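Local coordinates for protein hydrolase, haloacid dehalogenase-like family (PDB 2I6X) that is predicted to be a hydrolase of the haloacid dehalogenase (HAD) superfamily, though its substrate is not established, at residues F10-L19 against C192-I200; R102-T113 against L133-C144. All coordinates share one frame; numbering follows the deposited sequence. Where two conformers were deposited one is given.

Contact 1: residues F10-L19 against C192-I200; sequences FDLGGVLIHL and CPDNGENWI
The indole of Trp199 is met at its edge, close to the ring plane, by the carbonyl of Val15 and methyl CD2 of Leu16. Beyond them the far corner CH2 comes to 3.6 Å from Phe10 CE1, the two rings inclined at 38°. The imidazole of His18 has Gly196 CA over one face, a CH-pi contact 4.1 Å from the ring centroid, and the amide of Asn195 at its edge. Segment 10-19 leaves the first strand of the HAD Rossmann-like core and carries the family's DxxxT/V sequence as Asp11 to Val15; its turn and the short strand 17-19 have the form of the HAD squiggle and flap. By analogy with relatives Asp11 would be the nucleophile, and the loop after strand 189-191 packs beside this signature without touching Asp11.

Trp199 NE1 donates to Val15 O at 2.9 Å, the acceptor lying nearly in the indole plane. That oxygen also accepts from Lys94 NZ, on the helix whose Ile98 packs on Phe10 and Leu16. Trp199 reaches it from a cramped first torsion, CG lodged between the backbone N and carbonyl carbon (chi1 46°). The two methyls of Val15 divide their work, CG1 lying by the indole and CG2 3.8 Å from Pro193 CG. Water 1 lies 2.8 Å from both Gly14 O and Asp194 O, bridging the loops where a type II turn runs from Asp194 to Glu197. At its first corner Asn195 grips Leu19 like another strand: Leu19 N gives a nearly straight bond of 2.8 Å to a lone pair of Asn195 OD1, while Asn195 ND2 returns one of 3.0 Å to Leu19 O.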
loop_
_atom_site.group_PDB
_atom_site.type_symbol
_atom_site.label_atom_id
_atom_site.label_comp_id
_atom_site.label_asym_id
_atom_site.label_seq_id
_atom_site.Cartn_x
_atom_site.Cartn_y
_atom_site.Cartn_z
ATOM N N PHE A 10 -2.864 8.048 3.092
ATOM C CA PHE A 10 -3.659 6.905 2.670
ATOM C C PHE A 10 -2.777 5.689 2.546
ATOM O O PHE A 10 -1.631 5.801 2.104
ATOM C CB PHE A 10 -4.249 7.177 1.283
ATOM C CG PHE A 10 -5.215 8.318 1.240
ATOM C CD1 PHE A 10 -6.591 8.088 1.313
ATOM C CD2 PHE A 10 -4.764 9.622 1.099
ATOM C CE1 PHE A 10 -7.494 9.147 1.270
ATOM C CE2 PHE A 10 -5.654 10.674 1.071
ATOM C CZ PHE A 10 -7.024 10.431 1.156
ATOM N N ASP A 11 -3.303 4.516 2.887
ATOM C CA ASP A 11 -2.687 3.270 2.377
ATOM C C ASP A 11 -3.171 3.067 0.923
ATOM O O ASP A 11 -4.117 3.705 0.484
ATOM C CB ASP A 11 -3.098 2.089 3.259
ATOM C CG ASP A 11 -2.282 0.832 3.015
ATOM O OD1 ASP A 11 -1.234 0.839 2.312
ATOM O OD2 ASP A 11 -2.726 -0.209 3.550
ATOM N N LEU A 12 -2.521 2.173 0.193
ATOM C CA LEU A 12 -2.882 1.848 -1.160
ATOM C C LEU A 12 -3.795 0.618 -1.140
ATOM O O LEU A 12 -5.012 0.743 -1.370
ATOM C CB LEU A 12 -1.620 1.588 -1.998
ATOM C CG LEU A 12 -1.822 1.340 -3.507
ATOM C CD1 LEU A 12 -2.558 2.488 -4.212
ATOM C CD2 LEU A 12 -0.466 1.082 -4.154
ATOM N N GLY A 13 -3.215 -0.553 -0.861
ATOM C CA GLY A 13 -3.962 -1.790 -0.751
ATOM C C GLY A 13 -5.002 -1.658 0.344
ATOM O O GLY A 13 -4.693 -1.162 1.457
ATOM N N GLY A 14 -6.233 -2.086 0.043
ATOM C CA GLY A 14 -7.305 -2.082 1.039
ATOM C C GLY A 14 -8.114 -0.802 0.967
ATOM O O GLY A 14 -9.321 -0.826 0.707
ATOM N N VAL A 15 -7.434 0.316 1.110
ATOM C CA VAL A 15 -8.032 1.643 1.072
ATOM C C VAL A 15 -8.403 2.151 -0.358
ATOM O O VAL A 15 -9.528 2.572 -0.610
ATOM C CB VAL A 15 -7.049 2.629 1.835
ATOM C CG1 VAL A 15 -7.538 4.061 1.785
ATOM C CG2 VAL A 15 -6.901 2.157 3.259
ATOM N N LEU A 16 -7.442 2.106 -1.287
ATOM C CA LEU A 16 -7.641 2.647 -2.631
ATOM C C LEU A 16 -7.809 1.532 -3.664
ATOM O O LEU A 16 -8.495 1.704 -4.680
ATOM C CB LEU A 16 -6.475 3.558 -3.000
ATOM C CG LEU A 16 -6.232 4.820 -2.157
ATOM C CD1 LEU A 16 -4.868 5.494 -2.454
ATOM C CD2 LEU A 16 -7.374 5.806 -2.393
ATOM N N ILE A 17 -7.168 0.387 -3.422
ATOM C CA ILE A 17 -7.334 -0.752 -4.306
ATOM C C ILE A 17 -7.911 -1.866 -3.454
ATOM O O ILE A 17 -7.277 -2.293 -2.477
ATOM C CB ILE A 17 -5.978 -1.255 -4.918
ATOM C CG1 ILE A 17 -5.200 -0.118 -5.579
ATOM C CG2 ILE A 17 -6.206 -2.476 -5.877
ATOM C CD1 ILE A 17 -3.841 -0.558 -6.103
ATOM N N HIS A 18 -9.123 -2.310 -3.793
ATOM C CA HIS A 18 -9.763 -3.463 -3.152
ATOM C C HIS A 18 -8.933 -4.690 -3.481
ATOM O O HIS A 18 -8.538 -4.894 -4.642
ATOM C CB HIS A 18 -11.216 -3.630 -3.653
ATOM C CG HIS A 18 -11.940 -4.828 -3.097
ATOM N ND1 HIS A 18 -13.109 -5.311 -3.647
ATOM C CD2 HIS A 18 -11.670 -5.633 -2.042
ATOM C CE1 HIS A 18 -13.523 -6.360 -2.957
ATOM N NE2 HIS A 18 -12.663 -6.579 -1.979
ATOM N N LEU A 19 -8.684 -5.503 -2.464
ATOM C CA LEU A 19 -7.819 -6.670 -2.596
ATOM C C LEU A 19 -8.556 -7.998 -2.602
ATOM O O LEU A 19 -9.635 -8.129 -2.033
ATOM C CB LEU A 19 -6.801 -6.672 -1.451
ATOM C CG LEU A 19 -5.831 -5.485 -1.341
ATOM C CD1 LEU A 19 -4.917 -5.623 -0.106
ATOM C CD2 LEU A 19 -4.973 -5.334 -2.611
ATOM N N CYS A 192 -10.123 3.459 10.028
ATOM C CA CYS A 192 -9.836 2.081 9.605
ATOM C C CYS A 192 -10.980 1.556 8.745
ATOM O O CYS A 192 -11.949 0.997 9.256
ATOM C CB CYS A 192 -9.595 1.144 10.797
ATOM S SG CYS A 192 -8.815 -0.458 10.339
ATOM N N PRO A 193 -10.869 1.743 7.424
ATOM C CA PRO A 193 -11.904 1.224 6.541
ATOM C C PRO A 193 -11.741 -0.280 6.378
ATOM O O PRO A 193 -10.670 -0.832 6.663
ATOM C CB PRO A 193 -11.619 1.927 5.206
ATOM C CG PRO A 193 -10.131 2.222 5.240
ATOM C CD PRO A 193 -9.759 2.399 6.696
ATOM N N ASP A 194 -12.802 -0.941 5.956
ATOM C CA ASP A 194 -12.686 -2.290 5.414
ATOM C C ASP A 194 -12.105 -2.290 3.990
ATOM O O ASP A 194 -12.294 -1.346 3.213
ATOM C CB ASP A 194 -14.052 -3.013 5.408
ATOM C CG ASP A 194 -14.506 -3.419 6.810
ATOM O OD1 ASP A 194 -13.636 -3.692 7.688
ATOM O OD2 ASP A 194 -15.741 -3.474 7.029
ATOM N N ASN A 195 -11.399 -3.366 3.670
ATOM C CA ASN A 195 -11.085 -3.693 2.302
ATOM C C ASN A 195 -12.395 -3.688 1.469
ATOM O O ASN A 195 -13.284 -4.534 1.686
ATOM C CB ASN A 195 -10.379 -5.054 2.251
ATOM C CG ASN A 195 -10.067 -5.481 0.836
ATOM O OD1 ASN A 195 -9.563 -4.685 0.057
ATOM N ND2 ASN A 195 -10.406 -6.726 0.481
ATOM N N GLY A 196 -12.510 -2.712 0.556
ATOM C CA GLY A 196 -13.667 -2.573 -0.324
ATOM C C GLY A 196 -14.780 -1.622 0.124
ATOM O O GLY A 196 -15.784 -1.452 -0.580
ATOM N N GLU A 197 -14.618 -0.986 1.283
ATOM C CA GLU A 197 -15.629 -0.048 1.782
ATOM C C GLU A 197 -15.609 1.274 0.987
ATOM O O GLU A 197 -14.528 1.783 0.682
ATOM C CB GLU A 197 -15.343 0.235 3.254
ATOM C CG GLU A 197 -16.458 0.963 4.015
ATOM C CD GLU A 197 -16.000 1.356 5.426
ATOM O OE1 GLU A 197 -16.431 2.429 5.934
ATOM O OE2 GLU A 197 -15.185 0.606 6.018
ATOM N N ASN A 198 -16.776 1.842 0.673
ATOM C CA ASN A 198 -16.806 3.228 0.186
ATOM C C ASN A 198 -16.738 4.217 1.320
ATOM O O ASN A 198 -17.764 4.543 1.926
ATOM C CB ASN A 198 -18.025 3.604 -0.675
ATOM C CG ASN A 198 -17.915 5.069 -1.193
ATOM O OD1 ASN A 198 -16.796 5.626 -1.253
ATOM N ND2 ASN A 198 -19.045 5.690 -1.547
ATOM N N TRP A 199 -15.544 4.729 1.571
ATOM C CA TRP A 199 -15.322 5.578 2.734
ATOM C C TRP A 199 -15.405 7.066 2.436
ATOM O O TRP A 199 -15.168 7.868 3.327
ATOM C CB TRP A 199 -13.972 5.269 3.377
ATOM C CG TRP A 199 -12.810 5.138 2.406
ATOM C CD1 TRP A 199 -12.148 3.984 2.096
ATOM C CD2 TRP A 199 -12.178 6.183 1.649
ATOM N NE1 TRP A 199 -11.151 4.235 1.191
ATOM C CE2 TRP A 199 -11.129 5.578 0.908
ATOM C CE3 TRP A 199 -12.395 7.561 1.512
ATOM C CZ2 TRP A 199 -10.290 6.320 0.030
ATOM C CZ3 TRP A 199 -11.575 8.294 0.650
ATOM C CH2 TRP A 199 -10.539 7.668 -0.092
ATOM N N ILE A 200 -15.690 7.427 1.187
ATOM C CA ILE A 200 -15.735 8.824 0.799
ATOM C C ILE A 200 -16.672 9.619 1.703
ATOM O O ILE A 200 -16.233 10.614 2.270
ATOM C CB ILE A 200 -16.066 9.044 -0.700
ATOM C CG1 ILE A 200 -14.898 8.572 -1.571
ATOM C CG2 ILE A 200 -16.372 10.510 -0.974
ATOM C CD1 ILE A 200 -15.286 8.377 -3.043
HETATM O O HOH W 1 -11.502 0.744 1.449
#

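Contact 2: residues R102-T113 against L133-C144; sequences RPDYRLFLLSNT and LDSFFDKVYASC
Strands 106-111 and 139-142 run parallel, 11° apart in direction with axes 4.7 Å from each other, and the ladder climbs from Leu109 N to Lys139 O, through Tyr141 N to Leu109 O and Ser111 N to Tyr141 O, to Ser143 N on Ser111 O. On one side of the sheet Leu109 packs against one face of Phe137: its CB sits over the ring centre, 3.9 Å from the centroid and almost on the ring normal. With CG swung away from the backbone N (chi1 -170°), CD1 reaches Phe137 CZ while CD2 touches both Leu133 CD2 and Val140 CG1. Phe136 CB backs the opposite face of the Phe137 ring. On the other side Phe108 and Tyr141 lie alongside, pointing the same way, Phe108 CD1 to Tyr141 CE2 3.8 Å; the phenol OH of Tyr141 bonds to Asp162. This is the right-handed beta-alpha-beta crossover of the HAD core, with helix 115-121 in the connection and 139-142 as an outermost strand of the sheet.

At the strand entrance Asp138 stands in for a further ladder rung. Its OD2 takes Leu107 N on the anti lone pair at 2.9 Å, while Asp138 N donates to Leu107 O. The other oxygen, OD1, makes a salt bridge of 2.7 Å to Arg102 NH1, weak as a hydrogen bond because the N-H points well off line. Arg102 NH2 approaches Ser135 O from above its carbonyl plane, at 3.2 Å. Beyond the other end of the ladder, Thr113 N donates to Ser143 OG at 3.0 Å, and that hydroxyl is also hydrogen-bonded to Glu53 O.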
loop_
_atom_site.group_PDB
_atom_site.type_symbol
_atom_site.label_atom_id
_atom_site.label_comp_id
_atom_site.label_asym_id
_atom_site.label_seq_id
_atom_site.Cartn_x
_atom_site.Cartn_y
_atom_site.Cartn_z
ATOM N N ARG A 102 -6.582 17.909 -3.199
ATOM C CA ARG A 102 -5.196 18.408 -3.273
ATOM C C ARG A 102 -5.004 19.895 -3.019
ATOM O O ARG A 102 -4.004 20.290 -2.404
ATOM C CB ARG A 102 -4.481 18.015 -4.570
ATOM C CG ARG A 102 -2.952 18.279 -4.498
ATOM C CD ARG A 102 -2.133 17.084 -3.977
ATOM N NE ARG A 102 -1.487 16.413 -5.104
ATOM C CZ ARG A 102 -0.175 16.370 -5.310
ATOM N NH1 ARG A 102 0.658 16.921 -4.437
ATOM N NH2 ARG A 102 0.313 15.747 -6.377
ATOM N N PRO A 103 -5.919 20.736 -3.494
ATOM C CA PRO A 103 -5.649 22.123 -3.177
ATOM C C PRO A 103 -5.822 22.482 -1.695
ATOM O O PRO A 103 -5.286 23.494 -1.260
ATOM C CB PRO A 103 -6.665 22.884 -4.040
ATOM C CG PRO A 103 -7.164 21.891 -5.044
ATOM C CD PRO A 103 -7.118 20.585 -4.332
ATOM N N ASP A 104 -6.559 21.680 -0.931
ATOM C CA ASP A 104 -6.895 22.051 0.446
ATOM C C ASP A 104 -6.056 21.327 1.496
ATOM O O ASP A 104 -6.055 21.698 2.652
ATOM C CB ASP A 104 -8.384 21.805 0.722
ATOM C CG ASP A 104 -9.312 22.735 -0.083
ATOM O OD1 ASP A 104 -9.899 23.648 0.514
ATOM O OD2 ASP A 104 -9.480 22.550 -1.309
ATOM N N TYR A 105 -5.368 20.277 1.087
ATOM C CA TYR A 105 -4.660 19.394 2.007
ATOM C C TYR A 105 -3.365 18.978 1.367
ATOM O O TYR A 105 -3.240 18.945 0.122
ATOM C CB TYR A 105 -5.479 18.118 2.327
ATOM C CG TYR A 105 -6.775 18.420 3.020
ATOM C CD1 TYR A 105 -6.813 18.631 4.403
ATOM C CD2 TYR A 105 -7.971 18.523 2.290
ATOM C CE1 TYR A 105 -7.994 18.941 5.045
ATOM C CE2 TYR A 105 -9.180 18.845 2.923
ATOM C CZ TYR A 105 -9.182 19.065 4.310
ATOM O OH TYR A 105 -10.370 19.389 4.957
ATOM N N ARG A 106 -2.420 18.639 2.231
ATOM C CA ARG A 106 -1.258 17.905 1.832
ATOM C C ARG A 106 -1.596 16.410 1.910
ATOM O O ARG A 106 -2.123 15.941 2.922
ATOM C CB ARG A 106 -0.098 18.285 2.732
ATOM C CG ARG A 106 0.370 19.697 2.489
ATOM C CD ARG A 106 1.582 20.015 3.327
ATOM N NE ARG A 106 2.802 19.369 2.842
ATOM C CZ ARG A 106 3.797 18.971 3.634
ATOM N NH1 ARG A 106 3.709 19.120 4.958
ATOM N NH2 ARG A 106 4.872 18.396 3.104
ATOM N N LEU A 107 -1.314 15.684 0.830
ATOM C CA LEU A 107 -1.741 14.310 0.659
ATOM C C LEU A 107 -0.541 13.417 0.504
ATOM O O LEU A 107 0.386 13.729 -0.237
ATOM C CB LEU A 107 -2.618 14.178 -0.591
ATOM C CG LEU A 107 -3.872 15.046 -0.601
ATOM C CD1 LEU A 107 -4.622 14.874 -1.899
ATOM C CD2 LEU A 107 -4.773 14.759 0.618
ATOM N N PHE A 108 -0.567 12.293 1.209
ATOM C CA PHE A 108 0.543 11.358 1.231
ATOM C C PHE A 108 0.035 9.929 1.117
ATOM O O PHE A 108 -1.082 9.638 1.501
ATOM C CB PHE A 108 1.348 11.560 2.510
ATOM C CG PHE A 108 1.825 12.973 2.682
ATOM C CD1 PHE A 108 3.006 13.404 2.065
ATOM C CD2 PHE A 108 1.075 13.886 3.424
ATOM C CE1 PHE A 108 3.426 14.718 2.190
ATOM C CE2 PHE A 108 1.510 15.194 3.572
ATOM C CZ PHE A 108 2.684 15.610 2.954
ATOM N N LEU A 109 0.859 9.059 0.546
ATOM C CA LEU A 109 0.606 7.629 0.573
ATOM C C LEU A 109 1.630 6.946 1.493
ATOM O O LEU A 109 2.837 7.200 1.394
ATOM C CB LEU A 109 0.649 7.036 -0.840
ATOM C CG LEU A 109 0.173 5.580 -1.003
ATOM C CD1 LEU A 109 -1.343 5.483 -1.190
ATOM C CD2 LEU A 109 0.921 4.871 -2.168
ATOM N N LEU A 110 1.154 6.103 2.406
ATOM C CA LEU A 110 2.077 5.286 3.184
ATOM C C LEU A 110 1.644 3.832 3.007
ATOM O O LEU A 110 0.621 3.396 3.527
ATOM C CB LEU A 110 2.165 5.692 4.666
ATOM C CG LEU A 110 3.029 4.785 5.549
ATOM C CD1 LEU A 110 4.463 4.870 5.087
ATOM C CD2 LEU A 110 2.918 5.082 7.083
ATOM N N SER A 111 2.483 3.081 2.301
ATOM C CA SER A 111 2.076 1.787 1.812
ATOM C C SER A 111 3.142 0.713 1.971
ATOM O O SER A 111 4.298 0.936 1.627
ATOM C CB SER A 111 1.663 1.941 0.341
ATOM O OG SER A 111 1.510 0.692 -0.254
ATOM N N ASN A 112 2.746 -0.442 2.512
ATOM C CA ASN A 112 3.552 -1.664 2.363
ATOM C C ASN A 112 3.260 -2.255 1.000
ATOM O O ASN A 112 2.135 -2.675 0.723
ATOM C CB ASN A 112 3.278 -2.718 3.431
ATOM C CG ASN A 112 3.906 -2.394 4.743
ATOM O OD1 ASN A 112 4.665 -1.430 4.885
ATOM N ND2 ASN A 112 3.591 -3.198 5.738
ATOM N N THR A 113 4.288 -2.319 0.162
ATOM C CA THR A 113 4.078 -2.716 -1.205
ATOM C C THR A 113 5.372 -3.279 -1.788
ATOM O O THR A 113 6.430 -3.231 -1.163
ATOM C CB THR A 113 3.493 -1.519 -2.036
ATOM O OG1 THR A 113 2.880 -2.006 -3.235
ATOM C CG2 THR A 113 4.558 -0.469 -2.377
ATOM N N LEU A 133 0.344 6.966 -9.954
ATOM C CA LEU A 133 0.080 6.989 -8.539
ATOM C C LEU A 133 0.745 8.192 -7.877
ATOM O O LEU A 133 0.141 8.858 -7.018
ATOM C CB LEU A 133 0.589 5.695 -7.925
ATOM C CG LEU A 133 0.440 5.545 -6.417
ATOM C CD1 LEU A 133 -1.004 5.235 -6.095
ATOM C CD2 LEU A 133 1.377 4.486 -5.876
ATOM N N ASP A 134 1.974 8.476 -8.293
ATOM C CA ASP A 134 2.756 9.551 -7.714
ATOM C C ASP A 134 2.063 10.913 -7.924
ATOM O O ASP A 134 2.192 11.827 -7.109
ATOM C CB ASP A 134 4.171 9.522 -8.302
ATOM C CG ASP A 134 5.236 9.814 -7.274
ATOM O OD1 ASP A 134 6.010 8.895 -6.905
ATOM O OD2 ASP A 134 5.299 10.976 -6.826
ATOM N N SER A 135 1.307 11.034 -9.002
ATOM C CA SER A 135 0.636 12.295 -9.315
ATOM C C SER A 135 -0.528 12.718 -8.386
ATOM O O SER A 135 -1.027 13.822 -8.512
ATOM C CB SER A 135 0.149 12.291 -10.768
ATOM O OG SER A 135 -1.097 11.620 -10.876
ATOM N N PHE A 136 -0.983 11.853 -7.481
ATOM C CA PHE A 136 -2.078 12.231 -6.559
ATOM C C PHE A 136 -1.551 12.707 -5.205
ATOM O O PHE A 136 -2.301 13.266 -4.408
ATOM C CB PHE A 136 -3.052 11.075 -6.336
ATOM C CG PHE A 136 -3.830 10.687 -7.561
ATOM C CD1 PHE A 136 -5.057 11.275 -7.840
ATOM C CD2 PHE A 136 -3.337 9.722 -8.434
ATOM C CE1 PHE A 136 -5.780 10.907 -9.003
ATOM C CE2 PHE A 136 -4.042 9.356 -9.573
ATOM C CZ PHE A 136 -5.271 9.940 -9.858
ATOM N N PHE A 137 -0.274 12.487 -4.932
ATOM C CA PHE A 137 0.239 12.772 -3.602
ATOM C C PHE A 137 1.354 13.782 -3.652
ATOM O O PHE A 137 2.028 13.936 -4.682
ATOM C CB PHE A 137 0.676 11.466 -2.928
ATOM C CG PHE A 137 -0.398 10.413 -2.965
ATOM C CD1 PHE A 137 -1.450 10.443 -2.055
ATOM C CD2 PHE A 137 -0.408 9.443 -3.950
ATOM C CE1 PHE A 137 -2.467 9.502 -2.097
ATOM C CE2 PHE A 137 -1.427 8.489 -3.989
ATOM C CZ PHE A 137 -2.453 8.532 -3.063
ATOM N N ASP A 138 1.528 14.497 -2.549
ATOM C CA ASP A 138 2.691 15.342 -2.429
ATOM C C ASP A 138 3.915 14.448 -2.379
ATOM O O ASP A 138 4.931 14.745 -3.013
ATOM C CB ASP A 138 2.560 16.292 -1.243
ATOM C CG ASP A 138 1.470 17.331 -1.479
ATOM O OD1 ASP A 138 1.658 18.222 -2.337
ATOM O OD2 ASP A 138 0.401 17.233 -0.850
ATOM N N LYS A 139 3.783 13.322 -1.690
ATOM C CA LYS A 139 4.799 12.274 -1.704
ATOM C C LYS A 139 4.267 10.866 -1.396
ATOM O O LYS A 139 3.350 10.687 -0.596
ATOM C CB LYS A 139 5.966 12.618 -0.772
ATOM C CG LYS A 139 7.186 11.739 -0.983
ATOM C CD LYS A 139 8.468 12.519 -0.748
ATOM C CE LYS A 139 9.693 11.655 -0.941
ATOM N NZ LYS A 139 10.953 12.373 -0.465
ATOM N N VAL A 140 4.889 9.890 -2.055
ATOM C CA VAL A 140 4.664 8.469 -1.852
ATOM C C VAL A 140 5.760 7.855 -0.966
ATOM O O VAL A 140 6.963 7.946 -1.253
ATOM C CB VAL A 140 4.553 7.744 -3.220
ATOM C CG1 VAL A 140 4.494 6.232 -3.048
ATOM C CG2 VAL A 140 3.303 8.250 -3.962
ATOM N N TYR A 141 5.308 7.256 0.131
ATOM C CA TYR A 141 6.151 6.528 1.039
ATOM C C TYR A 141 5.875 5.029 0.891
ATOM O O TYR A 141 4.845 4.497 1.367
ATOM C CB TYR A 141 5.979 7.052 2.486
ATOM C CG TYR A 141 6.381 8.526 2.623
ATOM C CD1 TYR A 141 7.733 8.910 2.696
ATOM C CD2 TYR A 141 5.405 9.540 2.658
ATOM C CE1 TYR A 141 8.091 10.261 2.798
ATOM C CE2 TYR A 141 5.755 10.892 2.779
ATOM C CZ TYR A 141 7.085 11.252 2.844
ATOM O OH TYR A 141 7.403 12.602 2.941
ATOM N N ALA A 142 6.813 4.351 0.230
ATOM C CA ALA A 142 6.656 2.932 -0.112
ATOM C C ALA A 142 7.679 2.087 0.614
ATOM O O ALA A 142 8.875 2.295 0.443
ATOM C CB ALA A 142 6.803 2.726 -1.622
ATOM N N SER A 143 7.198 1.120 1.392
ATOM C CA SER A 143 8.052 0.249 2.193
ATOM C C SER A 143 9.323 -0.232 1.478
ATOM O O SER A 143 10.429 -0.068 1.996
ATOM C CB SER A 143 7.241 -0.940 2.712
ATOM O OG SER A 143 6.845 -1.779 1.654
ATOM N N CYS A 144 9.176 -0.789 0.282
ATOM C CA CYS A 144 10.327 -1.335 -0.456
ATOM C C CYS A 144 11.304 -0.269 -0.946
ATOM O O CYS A 144 12.462 -0.579 -1.220
ATOM C CB CYS A 144 9.885 -2.251 -1.621
ATOM S SG CYS A 144 8.758 -1.483 -2.834
HETATM O O HOH W 2 -1.310 19.132 -1.726
#

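Contact 1 and contact 2 have centres about 14 Å apart and meet directly on the parallel sheet, where Phe10 N and O probably bond to Phe108 O and Leu110 N. Strand 7-10 is the middle strand: 106-111 and then 139-142 lie to one side of it, 170-173 and 189-191 to the other. Along the chain, both segments of contact 2 fall between residues 19 and 192, so contact 1 brings near-terminal parts together around them. Leu16 of contact 1 also packs on Leu109 and Phe137 of contact 2. In HAD relatives, the loops ending strands 7-10 and 106-111 carry catalytic motifs, consistent with Asp11 lying beside Ser111 here.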